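Local coordinates for tissue factor pathway inhibitor 2 (Homo sapiens, PDB 1ZR0), which inhibits serine proteases such as trypsin, plasmin and factor VIIa/tissue factor, this piece being the first of its three Kunitz inhibitory domains, at residues L21-Y26 against C34-Y39. Residues are numbered along the deposited sequence; the frame is centred on the assembly and turned at random.
Sequences LLLRYY and CRQFLY
Tyr25 and Gln36 face each other as a non-hydrogen-bonded pair of the antiparallel Kunitz hairpin, their side chains side by side and pointing the same way. Gln36 CG rests against ring atom CE2 of Tyr25 at 3.2 Å, and Tyr25 OH lies 2.8 Å from Gln36 OE1, a weak hydrogen bond that is not settled, since the hydroxyl has another acceptor within reach. An alanine in place of Tyr25 would probably leave Gln36 CG and OE1 without this support and the amide freer to swing. On the same face, Leu23 CD1 reaches Gln36 CG at 3.5 Å.

The other face carries Tyr26, Phe37 and Tyr39, with Arg24 among them. Phe37 holds CG between its backbone N and carbonyl carbon (chi1 74°), and its ring meets that of Tyr26 CD1 to CD1 at 3.6 Å, the planes at 89°. Arg24 bends at chi2, and its guanidinium has Tyr39 CD2 over one face, toward the rim, with the planes 44° apart; its NH1 also hydrogen-bonds Asn48 OD1. Between the two faces run six backbone hydrogen bonds, from Leu22–Tyr39 to Tyr26–Arg35.

Leu22 neighbours Ala20 of the probable reactive bond and, with Leu21 and Leu38, packs on another protein's chain. Leu13 packs on Tyr26 and Phe37, while Trp52 of helix 52-58 touches Tyr25 and Cys34, the latter disulfide-bonded to Cys55 of that helix.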
ATOM      1  N   LEU B  21       3.236  -4.847  -3.024  1.00 19.93           N
ATOM      2  CA  LEU B  21       4.025  -5.713  -3.921  1.00 21.10           C
ATOM      3  C   LEU B  21       4.745  -6.735  -3.086  1.00 20.88           C
ATOM      4  O   LEU B  21       5.882  -6.552  -2.679  1.00 24.94           O
ATOM      5  CB  LEU B  21       5.033  -4.911  -4.738  1.00 21.80           C
ATOM      6  CG  LEU B  21       4.433  -4.029  -5.837  1.00 21.64           C
ATOM      7  CD1 LEU B  21       5.558  -2.988  -6.331  1.00 26.42           C
ATOM      8  CD2 LEU B  21       3.647  -4.662  -6.949  1.00 22.09           C
ATOM      9  N   LEU B  22       4.037  -7.814  -2.681  1.00 21.24           N
ATOM     10  CA  LEU B  22       4.604  -8.791  -1.780  1.00 20.14           C
ATOM     11  C   LEU B  22       5.108 -10.041  -2.535  1.00 22.03           C
ATOM     12  O   LEU B  22       4.374 -10.634  -3.309  1.00 21.38           O
ATOM     13  CB  LEU B  22       3.522  -9.198  -0.775  1.00 20.41           C
ATOM     14  CG  LEU B  22       2.973  -8.080   0.080  1.00 22.77           C
ATOM     15  CD1 LEU B  22       1.732  -8.587   0.754  1.00 29.76           C
ATOM     16  CD2 LEU B  22       4.033  -7.628   1.033  1.00 25.91           C
ATOM     17  N   LEU B  23       6.386 -10.430  -2.362  1.00 20.19           N
ATOM     18  CA  LEU B  23       6.914 -11.539  -3.089  1.00 21.57           C
ATOM     19  C   LEU B  23       6.275 -12.865  -2.619  1.00 20.14           C
ATOM     20  O   LEU B  23       6.354 -13.217  -1.429  1.00 22.95           O
ATOM     21  CB  LEU B  23       8.412 -11.606  -2.855  1.00 24.76           C
ATOM     22  CG  LEU B  23       9.215 -12.559  -3.746  1.00 28.11           C
ATOM     23  CD1 LEU B  23       8.986 -12.321  -5.209  1.00 33.14           C
ATOM     24  CD2 LEU B  23      10.747 -12.271  -3.420  1.00 32.28           C
ATOM     25  N   ARG B  24       5.650 -13.542  -3.576  1.00 20.71           N
ATOM     26  CA  ARG B  24       4.997 -14.852  -3.367  1.00 19.98           C
ATOM     27  C   ARG B  24       5.354 -15.743  -4.522  1.00 22.31           C
ATOM     28  O   ARG B  24       5.940 -15.336  -5.547  1.00 19.27           O
ATOM     29  CB  ARG B  24       3.470 -14.650  -3.291  1.00 20.38           C
ATOM     30  CG  ARG B  24       2.911 -13.831  -2.071  1.00 19.30           C
ATOM     31  CD  ARG B  24       3.244 -14.469  -0.729  1.00 23.59           C
ATOM     32  NE  ARG B  24       2.685 -13.697   0.345  1.00 25.18           N
ATOM     33  CZ  ARG B  24       1.394 -13.703   0.657  1.00 25.40           C
ATOM     34  NH1 ARG B  24       0.538 -14.549   0.085  1.00 27.09           N
ATOM     35  NH2 ARG B  24       0.978 -12.944   1.681  1.00 29.19           N
ATOM     36  N   TYR B  25       4.931 -17.002  -4.426  1.00 21.11           N
ATOM     37  CA  TYR B  25       5.165 -17.980  -5.455  1.00 21.15           C
ATOM     38  C   TYR B  25       3.909 -18.591  -5.961  1.00 21.53           C
ATOM     39  O   TYR B  25       2.932 -18.661  -5.247  1.00 22.49           O
ATOM     40  CB  TYR B  25       6.045 -19.069  -4.923  1.00 20.24           C
ATOM     41  CG  TYR B  25       7.438 -18.554  -4.598  1.00 21.23           C
ATOM     42  CD1 TYR B  25       7.701 -17.909  -3.421  1.00 25.81           C
ATOM     43  CD2 TYR B  25       8.440 -18.723  -5.532  1.00 29.71           C
ATOM     44  CE1 TYR B  25       8.965 -17.368  -3.174  1.00 28.22           C
ATOM     45  CE2 TYR B  25       9.715 -18.264  -5.292  1.00 28.64           C
ATOM     46  CZ  TYR B  25       9.970 -17.611  -4.122  1.00 31.55           C
ATOM     47  OH  TYR B  25      11.236 -17.097  -3.933  1.00 39.89           O
ATOM     48  N   TYR B  26       3.901 -18.944  -7.251  1.00 21.70           N
ATOM     49  CA  TYR B  26       2.711 -19.561  -7.845  1.00 21.98           C
ATOM     50  C   TYR B  26       3.171 -20.691  -8.802  1.00 23.80           C
ATOM     51  O   TYR B  26       4.258 -20.658  -9.346  1.00 23.50           O
ATOM     52  CB  TYR B  26       1.744 -18.618  -8.568  1.00 21.67           C
ATOM     53  CG  TYR B  26       2.303 -18.183  -9.893  1.00 21.63           C
ATOM     54  CD1 TYR B  26       3.375 -17.282  -9.937  1.00 22.42           C
ATOM     55  CD2 TYR B  26       1.845 -18.703 -11.066  1.00 21.31           C
ATOM     56  CE1 TYR B  26       3.928 -16.932 -11.164  1.00 27.34           C
ATOM     57  CE2 TYR B  26       2.367 -18.305 -12.300  1.00 22.25           C
ATOM     58  CZ  TYR B  26       3.431 -17.456 -12.328  1.00 24.60           C
ATOM     59  OH  TYR B  26       3.954 -17.111 -13.578  1.00 30.29           O
ATOM     60  N   CYS B  34       7.366 -23.637 -10.303  1.00 25.06           N
ATOM     61  CA  CYS B  34       6.993 -22.637  -9.269  1.00 25.88           C
ATOM     62  C   CYS B  34       7.788 -21.335  -9.545  1.00 25.76           C
ATOM     63  O   CYS B  34       9.010 -21.365  -9.665  1.00 26.79           O
ATOM     64  CB  CYS B  34       7.273 -23.143  -7.915  1.00 27.06           C
ATOM     65  SG  CYS B  34       6.233 -24.615  -7.636  1.00 36.93           S
ATOM     66  N   ARG B  35       7.047 -20.288  -9.823  1.00 24.05           N
ATOM     67  CA  ARG B  35       7.623 -18.976 -10.259  1.00 24.37           C
ATOM     68  C   ARG B  35       7.258 -17.905  -9.237  1.00 26.44           C
ATOM     69  O   ARG B  35       6.341 -18.048  -8.503  1.00 23.44           O
ATOM     70  CB  ARG B  35       7.166 -18.544 -11.641  1.00 26.14           C
ATOM     71  CG  ARG B  35       7.580 -19.501 -12.899  1.00 26.86           C
ATOM     72  CD  ARG B  35       6.851 -19.088 -14.171  1.00 32.64           C
ATOM     73  NE  ARG B  35       7.384 -17.804 -14.677  1.00 38.33           N
ATOM     74  CZ  ARG B  35       6.869 -17.074 -15.646  1.00 33.32           C
ATOM     75  NH1 ARG B  35       5.790 -17.448 -16.389  1.00 37.67           N
ATOM     76  NH2 ARG B  35       7.484 -15.931 -15.939  1.00 38.42           N
ATOM     77  N   GLN B  36       8.020 -16.794  -9.178  1.00 24.87           N
ATOM     78  CA  GLN B  36       7.647 -15.677  -8.284  1.00 24.67           C
ATOM     79  C   GLN B  36       6.659 -14.718  -8.905  1.00 22.72           C
ATOM     80  O   GLN B  36       6.579 -14.514 -10.119  1.00 23.80           O
ATOM     81  CB  GLN B  36       8.951 -14.879  -7.890  1.00 25.54           C
ATOM     82  CG  GLN B  36       9.774 -15.400  -6.786  1.00 30.26           C
ATOM     83  CD  GLN B  36      11.283 -15.038  -6.830  1.00 36.87           C
ATOM     84  OE1 GLN B  36      12.010 -15.231  -5.860  1.00 43.07           O
ATOM     85  NE2 GLN B  36      11.728 -14.458  -7.956  1.00 33.65           N
ATOM     86  N   PHE B  37       5.822 -14.087  -8.065  1.00 22.37           N
ATOM     87  CA  PHE B  37       5.059 -12.975  -8.486  1.00 20.88           C
ATOM     88  C   PHE B  37       4.974 -11.958  -7.331  1.00 21.23           C
ATOM     89  O   PHE B  37       5.288 -12.253  -6.209  1.00 21.50           O
ATOM     90  CB  PHE B  37       3.650 -13.377  -9.039  1.00 21.73           C
ATOM     91  CG  PHE B  37       2.623 -13.813  -7.973  1.00 19.44           C
ATOM     92  CD1 PHE B  37       2.721 -14.972  -7.248  1.00 20.55           C
ATOM     93  CD2 PHE B  37       1.508 -13.053  -7.765  1.00 21.24           C
ATOM     94  CE1 PHE B  37       1.758 -15.352  -6.350  1.00 24.24           C
ATOM     95  CE2 PHE B  37       0.551 -13.373  -6.875  1.00 22.68           C
ATOM     96  CZ  PHE B  37       0.647 -14.574  -6.138  1.00 22.52           C
ATOM     97  N   LEU B  38       4.392 -10.803  -7.615  1.00 21.68           N
ATOM     98  CA  LEU B  38       4.177  -9.787  -6.582  1.00 20.44           C
ATOM     99  C   LEU B  38       2.657  -9.627  -6.305  1.00 19.85           C
ATOM    100  O   LEU B  38       1.864  -9.192  -7.178  1.00 21.72           O
ATOM    101  CB  LEU B  38       4.780  -8.406  -7.107  1.00 19.63           C
ATOM    102  CG  LEU B  38       6.317  -8.387  -7.263  1.00 23.54           C
ATOM    103  CD1 LEU B  38       6.759  -7.037  -7.926  1.00 29.69           C
ATOM    104  CD2 LEU B  38       7.070  -8.830  -6.062  1.00 28.59           C
ATOM    105  N   TYR B  39       2.280 -10.108  -5.119  1.00 20.46           N
ATOM    106  CA  TYR B  39       0.926 -10.134  -4.643  1.00 21.58           C
ATOM    107  C   TYR B  39       0.556  -8.848  -3.983  1.00 20.79           C
ATOM    108  O   TYR B  39       1.362  -8.241  -3.283  1.00 20.31           O
ATOM    109  CB  TYR B  39       0.878 -11.325  -3.670  1.00 22.75           C
ATOM    110  CG  TYR B  39      -0.407 -11.514  -2.924  1.00 20.28           C
ATOM    111  CD1 TYR B  39      -1.578 -11.726  -3.611  1.00 21.11           C
ATOM    112  CD2 TYR B  39      -0.387 -11.596  -1.559  1.00 22.25           C
ATOM    113  CE1 TYR B  39      -2.793 -11.960  -2.890  1.00 21.88           C
ATOM    114  CE2 TYR B  39      -1.535 -11.818  -0.830  1.00 25.52           C
ATOM    115  CZ  TYR B  39      -2.729 -11.998  -1.511  1.00 23.39           C
ATOM    116  OH  TYR B  39      -3.846 -12.294  -0.675  1.00 24.05           O
TER